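Local coordinates for adhesion G-protein coupled receptor G6 (Danio rerio, PDB 6V55) that probably links adhesion at the cell surface to G-protein signalling in myelination, through a calcium-binding extracellular region built from several domains, at residues Leu143-Val148 with Thr214-Ser219; Val350-Gln355 with Ile396-Gln401; Asn480-Cys485 with Leu498-Asn503. All blocks are in the same frame, centred on the assembly; numbering follows the deposited sequence.

Interaction 1. Residues Leu143-Val148 with Thr214-Ser219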
loop_
_atom_site.group_PDB
_atom_site.type_symbol
_atom_site.label_atom_id
_atom_site.label_comp_id
_atom_site.label_asym_id
_atom_site.label_seq_id
_atom_site.Cartn_x
_atom_site.Cartn_y
_atom_site.Cartn_z
ATOM N N LEU A 143 -3.977 7.334 53.675
ATOM C CA LEU A 143 -3.880 5.881 53.745
ATOM C C LEU A 143 -3.853 5.427 55.204
ATOM O O LEU A 143 -3.009 5.871 55.997
ATOM C CB LEU A 143 -2.645 5.376 52.995
ATOM C CG LEU A 143 -2.648 5.511 51.462
ATOM C CD1 LEU A 143 -1.257 5.316 50.897
ATOM C CD2 LEU A 143 -3.633 4.549 50.794
ATOM N N THR A 144 -4.806 4.564 55.555
ATOM C CA THR A 144 -4.769 3.781 56.782
ATOM C C THR A 144 -4.640 2.291 56.495
ATOM O O THR A 144 -4.726 1.479 57.427
ATOM C CB THR A 144 -6.019 4.050 57.629
ATOM O OG1 THR A 144 -7.196 3.966 56.814
ATOM C CG2 THR A 144 -5.931 5.420 58.234
ATOM N N ALA A 145 -4.441 1.931 55.224
ATOM C CA ALA A 145 -4.249 0.587 54.699
ATOM C C ALA A 145 -3.778 0.693 53.251
ATOM O O ALA A 145 -4.195 1.593 52.520
ATOM C CB ALA A 145 -5.521 -0.269 54.764
ATOM N N PHE A 146 -2.899 -0.226 52.843
ATOM C CA PHE A 146 -2.419 -0.263 51.467
ATOM C C PHE A 146 -1.998 -1.678 51.089
ATOM O O PHE A 146 -1.609 -2.476 51.941
ATOM C CB PHE A 146 -1.248 0.724 51.202
ATOM C CG PHE A 146 0.022 0.488 52.032
ATOM C CD1 PHE A 146 1.003 -0.437 51.654
ATOM C CD2 PHE A 146 0.300 1.301 53.113
ATOM C CE1 PHE A 146 2.145 -0.625 52.407
ATOM C CE2 PHE A 146 1.473 1.122 53.859
ATOM C CZ PHE A 146 2.378 0.163 53.499
ATOM N N THR A 147 -1.965 -1.930 49.779
ATOM C CA THR A 147 -1.208 -3.030 49.185
ATOM C C THR A 147 -0.269 -2.444 48.146
ATOM O O THR A 147 -0.716 -1.705 47.267
ATOM C CB THR A 147 -2.119 -4.057 48.511
ATOM O OG1 THR A 147 -3.081 -4.547 49.455
ATOM C CG2 THR A 147 -1.298 -5.213 47.959
ATOM N N VAL A 148 1.022 -2.739 48.244
ATOM C CA VAL A 148 1.977 -2.368 47.206
ATOM C C VAL A 148 2.604 -3.650 46.667
ATOM O O VAL A 148 3.004 -4.520 47.446
ATOM C CB VAL A 148 3.032 -1.354 47.712
ATOM C CG1 VAL A 148 3.619 -1.740 49.063
ATOM C CG2 VAL A 148 4.160 -1.144 46.703
ATOM N N THR A 214 1.501 -5.651 52.374
ATOM C CA THR A 214 0.238 -5.079 52.839
ATOM C C THR A 214 0.405 -4.537 54.253
ATOM O O THR A 214 1.337 -4.903 54.975
ATOM C CB THR A 214 -0.963 -6.077 52.805
ATOM O OG1 THR A 214 -0.935 -6.958 53.946
ATOM C CG2 THR A 214 -1.010 -6.884 51.503
ATOM N N TRP A 215 -0.512 -3.646 54.632
ATOM C CA TRP A 215 -0.539 -3.036 55.955
ATOM C C TRP A 215 -1.958 -2.570 56.214
ATOM O O TRP A 215 -2.614 -2.133 55.276
ATOM C CB TRP A 215 0.424 -1.850 56.031
ATOM C CG TRP A 215 0.347 -1.075 57.304
ATOM C CD1 TRP A 215 0.772 -1.478 58.535
ATOM C CD2 TRP A 215 -0.170 0.255 57.472
ATOM N NE1 TRP A 215 0.567 -0.484 59.456
ATOM C CE2 TRP A 215 -0.021 0.589 58.835
ATOM C CE3 TRP A 215 -0.741 1.197 56.602
ATOM C CZ2 TRP A 215 -0.424 1.823 59.353
ATOM C CZ3 TRP A 215 -1.141 2.421 57.118
ATOM C CH2 TRP A 215 -0.991 2.714 58.490
ATOM N N THR A 216 -2.447 -2.718 57.456
ATOM C CA THR A 216 -3.591 -1.950 57.951
ATOM C C THR A 216 -3.207 -1.254 59.247
ATOM O O THR A 216 -2.438 -1.791 60.045
ATOM C CB THR A 216 -4.834 -2.782 58.271
ATOM O OG1 THR A 216 -4.556 -3.615 59.397
ATOM C CG2 THR A 216 -5.264 -3.626 57.153
ATOM N N LYS A 217 -3.779 -0.066 59.474
ATOM C CA LYS A 217 -3.545 0.634 60.734
ATOM C C LYS A 217 -4.214 -0.065 61.917
ATOM O O LYS A 217 -3.627 -0.127 63.013
ATOM C CB LYS A 217 -4.046 2.077 60.622
ATOM C CG LYS A 217 -3.638 2.977 61.759
ATOM C CD LYS A 217 -4.489 4.197 61.779
ATOM C CE LYS A 217 -4.056 5.074 62.897
ATOM N NZ LYS A 217 -4.506 6.486 62.700
ATOM N N SER A 218 -5.412 -0.625 61.681
ATOM C CA SER A 218 -6.311 -1.068 62.744
ATOM C C SER A 218 -5.766 -2.265 63.496
ATOM O O SER A 218 -5.901 -2.332 64.719
ATOM C CB SER A 218 -7.686 -1.402 62.165
ATOM O OG SER A 218 -7.639 -2.565 61.358
ATOM N N SER A 219 -5.095 -3.183 62.803
ATOM C CA SER A 219 -4.419 -4.283 63.473
ATOM C C SER A 219 -2.916 -4.096 63.603
ATOM O O SER A 219 -2.298 -4.759 64.443
ATOM C CB SER A 219 -4.684 -5.591 62.723
ATOM O OG SER A 219 -4.640 -5.351 61.326
#
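Trp215 has more of its surface buried here than any other residue of the two segments, and its main partner is Phe146, directly across the strand pair. The two side chains leave the same face of the sheet and cross obliquely, their ring planes at 38°. Phe146 CG lies in the crowded position between the backbone N and the carbonyl carbon (chi1 61°), which swings the ring over toward its neighbour until CE2 is 3.5 Å from Trp215 CE3. Trp215 CB lies over the face of the Phe146 ring, a CH-pi contact 4.0 Å from the centroid; with CG anti to the backbone N (chi1 173°) the indole extends beyond it to Thr144. Beneath the rings the backbones exchange two bonds, Phe146 N to Trp215 O and Trp215 N to Phe146 O, both 3.1 Å. This antiparallel pairing joins strands 145-154 and 209-216 of the six-stranded sheet in the pentraxin-like domain, a beta-sandwich of the concanavalin clan, where large aromatic side chains suit a buried position; Phe146 also touches Leu275 of strand 268-276. The indole NH reaches Ser238 OG, which satisfies its one polar atom. Thr144, at the exposed end, lies where the backbone enters the strand: its carbonyl carbon is 3.6 Å from Trp215 CZ3, and its O accepts a short 2.7 Å bond from Lys217 N. Its CG2 meets the extended aliphatic chain of Lys217 at CD, while NZ continues to Thr242 OG1. On the other face Thr147 and Thr214 lie side by side, Thr147 OG1 being 3.7 Å from Thr214 CG2 and hydrogen-bonded to His278 O.

Interaction 2. Residues Val350-Gln355 with Ile396-Gln401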
loop_
_atom_site.group_PDB
_atom_site.type_symbol
_atom_site.label_atom_id
_atom_site.label_comp_id
_atom_site.label_asym_id
_atom_site.label_seq_id
_atom_site.Cartn_x
_atom_site.Cartn_y
_atom_site.Cartn_z
ATOM N N VAL A 350 37.068 -18.012 6.246
ATOM C CA VAL A 350 38.521 -17.899 6.165
ATOM C C VAL A 350 39.097 -18.918 7.141
ATOM O O VAL A 350 38.898 -18.807 8.353
ATOM C CB VAL A 350 38.997 -16.482 6.496
ATOM C CG1 VAL A 350 40.501 -16.457 6.581
ATOM C CG2 VAL A 350 38.487 -15.515 5.447
ATOM N N VAL A 351 39.769 -19.941 6.619
ATOM C CA VAL A 351 40.273 -21.032 7.442
ATOM C C VAL A 351 41.792 -21.110 7.292
ATOM O O VAL A 351 42.364 -20.622 6.314
ATOM C CB VAL A 351 39.602 -22.387 7.091
ATOM C CG1 VAL A 351 38.082 -22.286 7.166
ATOM C CG2 VAL A 351 40.012 -22.869 5.727
ATOM N N THR A 352 42.458 -21.701 8.291
ATOM C CA THR A 352 43.898 -21.969 8.213
ATOM C C THR A 352 44.149 -23.471 8.302
ATOM O O THR A 352 43.836 -24.096 9.315
ATOM C CB THR A 352 44.693 -21.237 9.300
ATOM O OG1 THR A 352 44.684 -19.843 9.020
ATOM C CG2 THR A 352 46.121 -21.673 9.302
ATOM N N ASP A 353 44.710 -24.038 7.243
ATOM C CA ASP A 353 45.026 -25.452 7.164
ATOM C C ASP A 353 46.508 -25.605 7.442
ATOM O O ASP A 353 47.329 -25.042 6.713
ATOM C CB ASP A 353 44.689 -25.998 5.773
ATOM C CG ASP A 353 44.505 -27.514 5.752
ATOM O OD1 ASP A 353 43.781 -28.008 4.865
ATOM O OD2 ASP A 353 45.078 -28.224 6.605
ATOM N N GLU A 354 46.855 -26.383 8.463
ATOM C CA GLU A 354 48.265 -26.665 8.709
ATOM C C GLU A 354 48.715 -27.981 8.102
ATOM O O GLU A 354 49.920 -28.260 8.085
ATOM C CB GLU A 354 48.552 -26.648 10.199
ATOM C CG GLU A 354 48.882 -25.260 10.677
ATOM C CD GLU A 354 48.867 -25.153 12.177
ATOM O OE1 GLU A 354 49.863 -24.629 12.738
ATOM O OE2 GLU A 354 47.855 -25.587 12.783
ATOM N N GLN A 355 47.773 -28.764 7.568
ATOM C CA GLN A 355 48.047 -30.025 6.896
ATOM C C GLN A 355 47.521 -29.974 5.469
ATOM O O GLN A 355 46.670 -30.792 5.087
ATOM C CB GLN A 355 47.402 -31.170 7.674
ATOM C CG GLN A 355 47.973 -31.341 9.063
ATOM C CD GLN A 355 47.018 -32.056 9.977
ATOM O OE1 GLN A 355 46.126 -32.771 9.508
ATOM N NE2 GLN A 355 47.182 -31.862 11.292
ATOM N N ILE A 396 55.550 -23.591 4.491
ATOM C CA ILE A 396 55.016 -23.779 3.148
ATOM C C ILE A 396 53.814 -24.713 3.148
ATOM O O ILE A 396 53.010 -24.689 2.214
ATOM C CB ILE A 396 56.121 -24.260 2.189
ATOM C CG1 ILE A 396 56.749 -25.556 2.706
ATOM C CG2 ILE A 396 57.173 -23.169 1.915
ATOM C CD1 ILE A 396 56.323 -26.758 1.922
ATOM N N THR A 397 53.686 -25.544 4.163
ATOM C CA THR A 397 52.587 -26.483 4.287
ATOM C C THR A 397 51.409 -25.903 5.093
ATOM O O THR A 397 50.409 -26.607 5.312
ATOM C CB THR A 397 53.162 -27.786 4.880
ATOM O OG1 THR A 397 52.142 -28.627 5.328
ATOM C CG2 THR A 397 54.065 -27.492 6.072
ATOM N N THR A 398 51.457 -24.604 5.442
ATOM C CA THR A 398 50.324 -23.914 6.060
ATOM C C THR A 398 49.729 -22.925 5.067
ATOM O O THR A 398 50.394 -21.959 4.671
ATOM C CB THR A 398 50.702 -23.191 7.350
ATOM O OG1 THR A 398 51.021 -24.151 8.364
ATOM C CG2 THR A 398 49.491 -22.369 7.839
ATOM N N THR A 399 48.481 -23.180 4.670
ATOM C CA THR A 399 47.710 -22.272 3.834
ATOM C C THR A 399 46.581 -21.614 4.613
ATOM O O THR A 399 45.972 -22.221 5.500
ATOM C CB THR A 399 47.068 -22.974 2.646
ATOM O OG1 THR A 399 46.336 -24.119 3.119
ATOM C CG2 THR A 399 48.108 -23.405 1.724
ATOM N N ARG A 400 46.293 -20.375 4.216
ATOM C CA ARG A 400 45.040 -19.695 4.488
ATOM C C ARG A 400 44.146 -19.895 3.281
ATOM O O ARG A 400 44.535 -19.556 2.160
ATOM C CB ARG A 400 45.258 -18.209 4.727
ATOM C CG ARG A 400 43.955 -17.487 5.026
ATOM C CD ARG A 400 44.135 -15.968 5.193
ATOM N NE ARG A 400 45.429 -15.582 5.765
ATOM C CZ ARG A 400 45.735 -15.631 7.067
ATOM N NH1 ARG A 400 44.849 -16.073 7.957
ATOM N NH2 ARG A 400 46.943 -15.254 7.481
ATOM N N GLN A 401 42.957 -20.440 3.504
ATOM C CA GLN A 401 42.043 -20.813 2.432
ATOM C C GLN A 401 40.743 -20.049 2.629
ATOM O O GLN A 401 40.269 -19.929 3.759
ATOM C CB GLN A 401 41.799 -22.330 2.432
ATOM C CG GLN A 401 43.065 -23.182 2.251
ATOM C CD GLN A 401 42.774 -24.675 2.249
ATOM O OE1 GLN A 401 41.627 -25.088 2.093
ATOM N NE2 GLN A 401 43.810 -25.492 2.426
HETATM O O HOH W 1 52.090 -26.646 8.527
#
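Two partners grip Asp353 OD2: the backbone N of Gln355, at 2.9 Å, and the guanidinium of Arg359, which forms a salt bridge with it. The bond from Gln355 N comes from above the carboxylate plane and closes an Asx turn, bending the chain just as strand 342-353 ends. Since Asp353 is buried, the positive partner probably favours its ionised form. The side chain reaches this place because CG is anti to the backbone N (chi1 -159°), and its CB packs 3.5 Å from Gln401 NE2. That amide is spoken for within its own segment: Gln401 NE2 donates almost straight to Thr399 OG1 at 3.0 Å, with the oxygen in the amide plane, and Thr399 OG1 is also bonded to Thr356 OG1. Gln401 OE1 meets Tyr403 OH, so a buried glutamine is bonded at both ends. Antiparallel pairing joins strands 342-353 and 399-410, neighbours in the sheet of the SEA domain, an alpha/beta sandwich in which helix 361-374 covers the face bearing Val351, Asp353 and Gln401. Four backbone bonds hold the pair, the straightest being Val351 N to Gln401 O at 178°. Compact, branched Val351 packs on this face, its CG2 3.8 Å from Gln401 CB, and also touches Ile365 of the helix. On the opposite face Thr352 CG2 meets Thr398 CG2 at 3.7 Å, while Thr352 OG1 and Arg400 NH1 both turn to Asp439 OD2. A water joins the loop ends flanking the strands, donating to Glu354 O and bonded to Thr398 OG1, each 2.7 Å away.

Interaction 3. Residues Asn480-Cys485 with Leu498-Asn503. With NAG (2-acetamido-2-deoxy-beta-D-glucopyranose), chain K; NAG (2-acetamido-2-deoxy-beta-D-glucopyranose), chain N.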
loop_
_atom_site.group_PDB
_atom_site.type_symbol
_atom_site.label_atom_id
_atom_site.label_comp_id
_atom_site.label_asym_id
_atom_site.label_seq_id
_atom_site.Cartn_x
_atom_site.Cartn_y
_atom_site.Cartn_z
ATOM N N ASN A 480 -2.565 -16.166 -16.385
ATOM C CA ASN A 480 -1.419 -15.580 -15.701
ATOM C C ASN A 480 -0.118 -15.767 -16.474
ATOM O O ASN A 480 0.033 -16.679 -17.296
ATOM C CB ASN A 480 -1.178 -16.215 -14.332
ATOM C CG ASN A 480 -2.380 -16.212 -13.446
ATOM O OD1 ASN A 480 -3.188 -15.287 -13.468
ATOM N ND2 ASN A 480 -2.490 -17.273 -12.626
ATOM N N ALA A 481 0.851 -14.918 -16.146
ATOM C CA ALA A 481 2.258 -15.137 -16.437
ATOM C C ALA A 481 2.961 -15.419 -15.121
ATOM O O ALA A 481 2.416 -15.143 -14.053
ATOM C CB ALA A 481 2.887 -13.919 -17.118
ATOM N N SER A 482 4.172 -15.976 -15.189
ATOM C CA SER A 482 4.912 -16.303 -13.972
ATOM C C SER A 482 6.400 -16.045 -14.157
ATOM O O SER A 482 6.914 -16.095 -15.273
ATOM C CB SER A 482 4.700 -17.754 -13.528
ATOM O OG SER A 482 5.477 -18.622 -14.328
ATOM N N ARG A 483 7.073 -15.737 -13.041
ATOM C CA ARG A 483 8.517 -15.497 -12.983
ATOM C C ARG A 483 9.044 -15.996 -11.645
ATOM O O ARG A 483 8.401 -15.803 -10.609
ATOM C CB ARG A 483 8.877 -14.015 -13.144
ATOM C CG ARG A 483 10.211 -13.765 -13.811
ATOM C CD ARG A 483 10.533 -12.280 -13.917
ATOM N NE ARG A 483 11.757 -12.013 -14.677
ATOM C CZ ARG A 483 12.353 -10.819 -14.729
ATOM N NH1 ARG A 483 11.845 -9.792 -14.050
ATOM N NH2 ARG A 483 13.459 -10.648 -15.451
ATOM N N THR A 484 10.215 -16.634 -11.665
ATOM C CA THR A 484 10.797 -17.242 -10.471
ATOM C C THR A 484 12.091 -16.531 -10.099
ATOM O O THR A 484 12.936 -16.272 -10.965
ATOM C CB THR A 484 11.050 -18.739 -10.684
ATOM O OG1 THR A 484 9.834 -19.358 -11.112
ATOM C CG2 THR A 484 11.495 -19.418 -9.385
ATOM N N CYS A 485 12.216 -16.185 -8.820
ATOM C CA CYS A 485 13.452 -15.699 -8.214
ATOM C C CYS A 485 14.336 -16.908 -7.894
ATOM O O CYS A 485 14.092 -17.619 -6.916
ATOM C CB CYS A 485 13.119 -14.903 -6.954
ATOM S SG CYS A 485 14.538 -14.165 -6.128
ATOM N N LEU A 498 13.776 -15.897 -16.457
ATOM C CA LEU A 498 12.945 -15.351 -17.513
ATOM C C LEU A 498 11.466 -15.553 -17.186
ATOM O O LEU A 498 11.095 -16.564 -16.574
ATOM C CB LEU A 498 13.274 -16.031 -18.828
ATOM C CG LEU A 498 14.383 -15.428 -19.684
ATOM C CD1 LEU A 498 14.413 -16.235 -20.952
ATOM C CD2 LEU A 498 14.171 -13.929 -19.995
ATOM N N PRO A 499 10.613 -14.591 -17.531
ATOM C CA PRO A 499 9.175 -14.780 -17.330
ATOM C C PRO A 499 8.591 -15.792 -18.310
ATOM O O PRO A 499 8.984 -15.854 -19.476
ATOM C CB PRO A 499 8.597 -13.380 -17.565
ATOM C CG PRO A 499 9.601 -12.675 -18.376
ATOM C CD PRO A 499 10.929 -13.214 -17.949
ATOM N N ASP A 500 7.645 -16.596 -17.808
ATOM C CA ASP A 500 6.869 -17.536 -18.614
ATOM C C ASP A 500 5.574 -16.842 -19.015
ATOM O O ASP A 500 4.604 -16.825 -18.256
ATOM C CB ASP A 500 6.603 -18.822 -17.834
ATOM C CG ASP A 500 5.683 -19.802 -18.579
ATOM O OD1 ASP A 500 5.604 -19.801 -19.839
ATOM O OD2 ASP A 500 5.037 -20.605 -17.878
ATOM N N ARG A 501 5.534 -16.318 -20.231
ATOM C CA ARG A 501 4.329 -15.684 -20.746
ATOM C C ARG A 501 3.591 -16.560 -21.755
ATOM O O ARG A 501 2.862 -16.047 -22.606
ATOM C CB ARG A 501 4.674 -14.333 -21.364
ATOM C CG ARG A 501 5.090 -13.336 -20.315
ATOM C CD ARG A 501 5.126 -11.935 -20.870
ATOM N NE ARG A 501 6.123 -11.813 -21.917
ATOM C CZ ARG A 501 5.848 -11.374 -23.133
ATOM N NH1 ARG A 501 4.612 -11.005 -23.433
ATOM N NH2 ARG A 501 6.811 -11.287 -24.040
ATOM N N GLY A 502 3.749 -17.883 -21.649
ATOM C CA GLY A 502 3.231 -18.807 -22.645
ATOM C C GLY A 502 1.719 -18.909 -22.711
ATOM O O GLY A 502 1.187 -19.266 -23.769
ATOM N N ASN A 503 1.013 -18.594 -21.618
ATOM C CA ASN A 503 -0.444 -18.588 -21.601
ATOM C C ASN A 503 -1.031 -17.205 -21.919
ATOM O O ASN A 503 -2.249 -17.016 -21.808
ATOM C CB ASN A 503 -0.957 -19.084 -20.240
ATOM C CG ASN A 503 -0.542 -20.527 -19.930
ATOM O OD1 ASN A 503 0.106 -21.187 -20.740
ATOM N ND2 ASN A 503 -0.923 -21.014 -18.747
HETATM C C1 NAG K . -0.608 -22.351 -18.295
HETATM C C2 NAG K . -0.059 -22.289 -16.855
HETATM C C3 NAG K . 0.226 -23.706 -16.312
HETATM C C4 NAG K . -1.006 -24.602 -16.448
HETATM C C5 NAG K . -1.488 -24.616 -17.906
HETATM C C6 NAG K . -2.749 -25.432 -18.128
HETATM C C7 NAG K . 1.177 -20.342 -16.035
HETATM C C8 NAG K . 2.453 -19.561 -16.092
HETATM N N2 NAG K . 1.126 -21.446 -16.792
HETATM O O3 NAG K . 0.603 -23.635 -14.938
HETATM O O4 NAG K . -0.733 -25.922 -15.980
HETATM O O5 NAG K . -1.761 -23.270 -18.349
HETATM O O6 NAG K . -3.945 -24.696 -17.898
HETATM O O7 NAG K . 0.233 -19.996 -15.320
HETATM C C1 NAG N . -3.497 -17.589 -11.634
HETATM C C2 NAG N . -4.123 -18.977 -11.875
HETATM C C3 NAG N . -5.079 -19.351 -10.724
HETATM C C4 NAG N . -4.431 -19.186 -9.348
HETATM C C5 NAG N . -3.763 -17.814 -9.189
HETATM C C6 NAG N . -2.932 -17.721 -7.926
HETATM C C7 NAG N . -4.233 -19.398 -14.300
HETATM C C8 NAG N . -5.111 -19.397 -15.517
HETATM N N2 NAG N . -4.819 -19.026 -13.154
HETATM O O3 NAG N . -5.485 -20.708 -10.882
HETATM O O4 NAG N . -5.404 -19.354 -8.317
HETATM O O5 NAG N . -2.878 -17.550 -10.295
HETATM O O6 NAG N . -2.136 -16.545 -7.868
HETATM O O7 NAG N . -3.039 -19.706 -14.355
#
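The two segments run nearly antiparallel, but they make a single beta bridge, between Ser482 and Asp500. Residues 480-485 begin the middle strand of a small three-stranded sheet, and 498-503 follow its edge strand 493-496; the disulfides Cys449-Cys485 and Cys473-Cys504 are consistent with a hormone-receptor-like domain, as in other adhesion receptors. The two bonds of the bridge are unequal. Asp500 N donates nearly along the C=O axis of Ser482 at 2.7 Å from its O, whereas Ser482 N approaches Asp500 O from above the carbonyl plane, at 3.2 Å. Directly after the bridge the chain turns, Asp500 OD1 accepting from Gly502 N in an Asx turn.

Arg483 stretches alongside Pro499, the two pointing the same way, with Arg483 CG 3.8 Å from Pro499 CA; the rigid, apolar ring suits a place beside this long aliphatic chain. Further out, Arg483 NE, beside Pro499 CD at 3.6 Å, bonds to Ala497 O, and NH1 forms a salt bridge with Asp452, while Trp496 adds a cation-pi contact. Small Ala481 fits against Arg501: Ala481 CB is 3.9 Å from Arg501 CG. Both asparagines carry sugars: Asn480, whose side chain touches Ile59 of the CUB domain, and Asn503. The sugar on Asn503 folds back over the bridge, its acetamide methyl C8 lying 3.3 Å from Asp500 OD2 and 3.6 Å from Ser482 OG.

How the interactions relate
All three contacts include antiparallel backbone pairing, continuous in the first two and reduced to a single bridge in the third. None touches another; interactions 2 and 3 come nearest, about 26 Å between nearest atoms. Interactions 1 and 2 each join adjacent strands near their ends inside a larger sheet. In interaction 1 residues of both faces are buried, and one face carries an aromatic pair; in interaction 2 the face under the helix is the more buried one, mixing Val351 with polar side chains bonded to one another or to nearby residues. Interaction 3 is more superficial, holding a strand to an irregular loop whose surface attached sugars share. It lies across the chain's centre from interaction 1, their centres about 74 Å apart.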